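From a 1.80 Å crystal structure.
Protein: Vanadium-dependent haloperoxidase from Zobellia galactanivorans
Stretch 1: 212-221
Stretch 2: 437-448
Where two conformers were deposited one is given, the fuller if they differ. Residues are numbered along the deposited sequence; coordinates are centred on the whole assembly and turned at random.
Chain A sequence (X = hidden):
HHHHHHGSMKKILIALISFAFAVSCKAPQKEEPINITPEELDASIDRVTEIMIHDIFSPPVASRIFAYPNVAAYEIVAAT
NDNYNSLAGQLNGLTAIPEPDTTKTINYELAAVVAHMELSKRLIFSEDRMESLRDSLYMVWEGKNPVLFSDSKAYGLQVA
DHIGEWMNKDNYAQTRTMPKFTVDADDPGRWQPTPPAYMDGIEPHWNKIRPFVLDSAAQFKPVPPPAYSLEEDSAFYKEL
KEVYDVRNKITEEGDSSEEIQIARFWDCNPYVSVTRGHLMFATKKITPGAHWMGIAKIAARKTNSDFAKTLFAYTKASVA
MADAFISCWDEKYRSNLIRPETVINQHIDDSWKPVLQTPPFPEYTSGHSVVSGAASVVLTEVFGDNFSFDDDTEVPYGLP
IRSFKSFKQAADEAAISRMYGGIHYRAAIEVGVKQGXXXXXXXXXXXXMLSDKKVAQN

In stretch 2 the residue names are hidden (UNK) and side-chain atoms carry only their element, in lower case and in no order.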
# COMPACT_ATOMS: atom_id res chain seq x y z
N PHE A 212 -4.35 4.08 11.65
CA PHE A 212 -4.55 5.54 11.46
C PHE A 212 -5.94 6.04 11.68
O PHE A 212 -6.14 7.10 12.30
CB PHE A 212 -4.12 5.91 10.02
CG PHE A 212 -2.65 5.88 9.79
CD1 PHE A 212 -1.81 6.88 10.29
CD2 PHE A 212 -2.04 4.83 9.12
CE1 PHE A 212 -0.44 6.85 10.02
CE2 PHE A 212 -0.64 4.77 8.92
CZ PHE A 212 0.14 5.85 9.32
N VAL A 213 -6.94 5.33 11.14
CA VAL A 213 -8.36 5.79 11.11
C VAL A 213 -9.33 4.81 11.81
O VAL A 213 -10.38 5.17 12.40
CB VAL A 213 -8.82 5.93 9.62
CG1 VAL A 213 -10.13 6.65 9.53
CG2 VAL A 213 -7.79 6.64 8.74
N LEU A 214 -9.01 3.51 11.75
CA LEU A 214 -9.88 2.49 12.33
C LEU A 214 -10.02 2.73 13.81
O LEU A 214 -9.08 3.20 14.46
CB LEU A 214 -9.36 1.10 12.18
CG LEU A 214 -9.03 0.65 10.76
CD1 LEU A 214 -8.46 -0.77 10.76
CD2 LEU A 214 -10.25 0.80 9.91
N ASP A 215 -11.20 2.39 14.32
CA ASP A 215 -11.39 2.37 15.77
C ASP A 215 -10.66 1.22 16.45
O ASP A 215 -10.22 1.32 17.61
CB ASP A 215 -12.88 2.32 16.07
CG ASP A 215 -13.62 3.55 15.58
OD1 ASP A 215 -13.12 4.69 15.77
OD2 ASP A 215 -14.71 3.37 14.95
N SER A 216 -10.47 0.12 15.70
CA SER A 216 -9.67 -1.01 16.18
C SER A 216 -9.30 -1.83 15.00
O SER A 216 -9.96 -1.75 14.00
CB SER A 216 -10.39 -1.89 17.18
OG SER A 216 -11.38 -2.68 16.54
N ALA A 217 -8.27 -2.64 15.17
CA ALA A 217 -7.80 -3.49 14.06
C ALA A 217 -8.88 -4.37 13.45
O ALA A 217 -8.86 -4.67 12.28
CB ALA A 217 -6.60 -4.31 14.48
N ALA A 218 -9.75 -4.89 14.31
CA ALA A 218 -10.85 -5.76 13.93
C ALA A 218 -12.15 -5.13 13.46
O ALA A 218 -13.11 -5.86 13.22
CB ALA A 218 -11.18 -6.75 15.11
N GLN A 219 -12.17 -3.84 13.19
CA GLN A 219 -13.37 -3.13 12.86
C GLN A 219 -14.08 -3.69 11.62
O GLN A 219 -15.33 -3.62 11.49
CB GLN A 219 -13.07 -1.65 12.74
CG GLN A 219 -14.32 -0.80 12.52
CD GLN A 219 -14.00 0.64 12.41
OE1 GLN A 219 -12.90 1.05 12.70
NE2 GLN A 219 -14.97 1.42 11.92
N PHE A 220 -13.29 -4.17 10.67
CA PHE A 220 -13.81 -4.72 9.47
C PHE A 220 -13.60 -6.22 9.33
O PHE A 220 -13.51 -6.76 8.19
CB PHE A 220 -13.21 -3.90 8.28
CG PHE A 220 -13.81 -2.52 8.24
CD1 PHE A 220 -15.09 -2.31 7.75
CD2 PHE A 220 -13.11 -1.46 8.81
CE1 PHE A 220 -15.66 -1.02 7.80
CE2 PHE A 220 -13.68 -0.20 8.91
CZ PHE A 220 -14.96 0.00 8.42
N LYS A 221 -13.59 -6.91 10.44
CA LYS A 221 -13.50 -8.39 10.45
C LYS A 221 -14.63 -8.92 9.51
O LYS A 221 -15.78 -8.56 9.75
CB LYS A 221 -13.81 -8.89 11.84
CG LYS A 221 -13.89 -10.40 11.96
CD LYS A 221 -13.87 -10.82 13.44
CE LYS A 221 -15.15 -10.54 14.18
NZ LYS A 221 -16.30 -11.14 13.48
N UNK A 437 -13.35 -2.60 0.28
CA UNK A 437 -14.27 -1.57 -0.19
C UNK A 437 -15.03 -0.98 1.03
O UNK A 437 -15.14 0.28 1.19
c UNK A 437 -14.81 -3.96 -6.08
n UNK A 437 -15.69 -4.93 -6.05
c UNK A 437 -15.23 -2.10 -1.32
c UNK A 437 -15.46 -2.95 -3.83
n UNK A 437 -14.71 -3.05 -5.10
n UNK A 437 -13.97 -3.89 -7.11
c UNK A 437 -14.55 -2.29 -2.72
N UNK A 438 -15.42 -1.82 1.98
CA UNK A 438 -16.09 -1.34 3.20
C UNK A 438 -15.14 -0.45 4.01
O UNK A 438 -15.58 0.64 4.55
o UNK A 438 -18.31 -4.19 3.95
c UNK A 438 -16.67 -2.44 4.03
o UNK A 438 -18.41 -2.62 2.39
c UNK A 438 -17.91 -3.14 3.39
N UNK A 439 -13.90 -0.90 4.18
CA UNK A 439 -12.90 -0.14 4.93
C UNK A 439 -12.59 1.22 4.22
O UNK A 439 -12.51 2.26 4.85
c UNK A 439 -9.70 -1.46 6.66
c UNK A 439 -10.53 -0.35 5.99
c UNK A 439 -9.63 0.48 5.09
c UNK A 439 -11.65 -0.98 5.15
N UNK A 440 -12.45 1.20 2.91
CA UNK A 440 -12.07 2.36 2.16
C UNK A 440 -13.23 3.36 2.19
O UNK A 440 -12.95 4.57 2.35
N UNK A 441 -14.49 2.86 2.17
CA UNK A 441 -15.69 3.70 2.35
C UNK A 441 -15.71 4.40 3.68
O UNK A 441 -15.99 5.62 3.78
c UNK A 441 -16.99 2.89 2.06
o UNK A 441 -16.88 2.41 0.68
c UNK A 441 -18.27 3.75 2.21
N UNK A 442 -15.39 3.66 4.72
CA UNK A 442 -15.32 4.26 6.05
C UNK A 442 -14.25 5.39 6.09
O UNK A 442 -14.48 6.47 6.68
c UNK A 442 -13.96 4.50 10.97
c UNK A 442 -15.64 4.02 9.36
c UNK A 442 -14.63 3.62 8.43
c UNK A 442 -14.99 3.15 7.05
c UNK A 442 -13.35 3.63 8.81
c UNK A 442 -15.31 4.54 10.62
c UNK A 442 -13.00 4.04 10.09
N UNK A 443 -13.05 5.10 5.58
CA UNK A 443 -11.96 6.10 5.56
C UNK A 443 -12.41 7.33 4.80
O UNK A 443 -12.23 8.46 5.29
c UNK A 443 -10.09 4.44 5.84
c UNK A 443 -9.60 6.64 4.77
c UNK A 443 -10.62 5.54 5.01
N UNK A 444 -13.03 7.16 3.64
CA UNK A 444 -13.41 8.35 2.89
C UNK A 444 -14.55 9.15 3.55
O UNK A 444 -14.62 10.35 3.44
c UNK A 444 -12.46 7.53 0.77
c UNK A 444 -13.69 8.08 1.41
c UNK A 444 -14.83 7.19 1.20
N UNK A 445 -15.37 8.47 4.32
CA UNK A 445 -16.51 9.10 5.00
C UNK A 445 -16.03 9.72 6.27
O UNK A 445 -16.75 10.63 6.79
n UNK A 445 -19.03 6.56 4.02
c UNK A 445 -18.45 7.76 4.06
o UNK A 445 -18.58 8.57 3.17
c UNK A 445 -17.63 8.07 5.29
N UNK A 446 -14.93 9.23 6.84
CA UNK A 446 -14.45 9.75 8.12
C UNK A 446 -13.54 10.96 7.89
O UNK A 446 -13.75 11.98 8.56
c UNK A 446 -12.87 8.07 11.16
c UNK A 446 -11.96 8.57 12.28
n UNK A 446 -11.57 7.49 13.25
c UNK A 446 -13.81 8.67 8.97
c UNK A 446 -13.31 9.20 10.30
N UNK A 447 -12.55 10.89 6.97
CA UNK A 447 -11.54 11.94 6.80
C UNK A 447 -12.08 13.16 6.03
O UNK A 447 -12.54 13.04 4.90
c UNK A 447 -9.28 10.66 8.33
c UNK A 447 -10.24 11.46 6.11
c UNK A 447 -9.54 10.31 6.86
c UNK A 447 -8.23 9.96 6.13
N UNK A 448 -12.06 14.30 6.66
CA UNK A 448 -12.47 15.56 5.97
C UNK A 448 -11.25 16.31 5.68
O UNK A 448 -10.71 17.02 6.56
c UNK A 448 -14.98 19.50 6.10
c UNK A 448 -14.16 17.86 4.87
c UNK A 448 -14.02 17.52 6.18
n UNK A 448 -14.56 18.56 6.92
c UNK A 448 -13.41 16.32 6.83
n UNK A 448 -14.78 19.10 4.86
O HOH W 1 -14.14 6.80 14.18

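Position 437 carries three carbons, a nitrogen, then a carbon bearing two more nitrogens: a guanidinium, hence Arg437. Its side chain is out of reach of stretch 1. Position 438 has two carbons, the second holding two oxygens, and packs against the Phe220 ring: a carboxylate of aspartate size, Asp438. Asp438 CB lies 4.0 Å from Phe220 CD1, and Asp438 O is 3.7 Å from Phe220 CE1.

At 439, four carbons fork at the second and meet Leu214 and Phe220, which gives Leu439. Leu439 CA sits 3.9 Å from the centroid of the Phe220 ring, 3° off the normal, a CH-pi contact over the face; Leu439 CD1 reaches Leu214 CD2 at 4.0 Å. Position 440 has no side-chain atoms and is Gly440, without contact. Position 441 shows one carbon bearing an oxygen and a carbon, without contact: Thr441. Its OG1 donates to Arg437 O (2.8 Å), one turn back in the helix.

Position 442 has one carbon followed by a six-carbon ring with no oxygen, touching Val213, Gln219 and Phe220, so it is Phe442. Gln219 NE2 lies over one face, 3.4 Å from Phe442 CZ, while Val213 O approaches the edge, 3.7 Å from Phe442 CE2. Phe442 CB is 3.4 Å from Phe220 CZ; the two rings are oblique, with centroids 5.5 Å apart and planes at 55°.

Positions 443 and 444 each have one carbon carrying two carbons; the first touches Val213, the second is out of reach. They are Val443, whose CG2 is 4.3 Å from Val213 CB, and Val444. At 445, two carbons end in one oxygen and one nitrogen, out of reach: the amide of Asn445.

Position 446 is four carbons in a row ending in nitrogen, running along Val213: Lys446. All four chi angles are t, and this extended chain brings Lys446 NZ to Val213 O for a 2.7 Å hydrogen bond, while Lys446 CD packs 3.5 Å from Val213 CG1. Position 447, four carbons forked at the second and touching Val213, is Leu447, the first residue to leave helical phi/psi; Leu447 CD1 is 4.2 Å from Val213 CG2. Position 448, one carbon and a five-membered ring with two nitrogens, out of reach, is His448.

The contact buries 497 Å², both sides summed, mostly through apolar packing of Val213 and Phe220 along the helix, with Phe442 touching both. Lys446 supplies the direct hydrogen bond. Lys446 NZ is 4.1 Å from Asp215 OD1, beyond a salt bridge, but water 1 links them, donating to Asp215 OD1 and accepting from Lys446 NZ, each at 2.8 Å. Asp215 N donates to Gln219 OE1 (2.7 Å), tethering the amide that covers Phe442.

Stretch 2 (437-448) RDLGTFVVNKLH
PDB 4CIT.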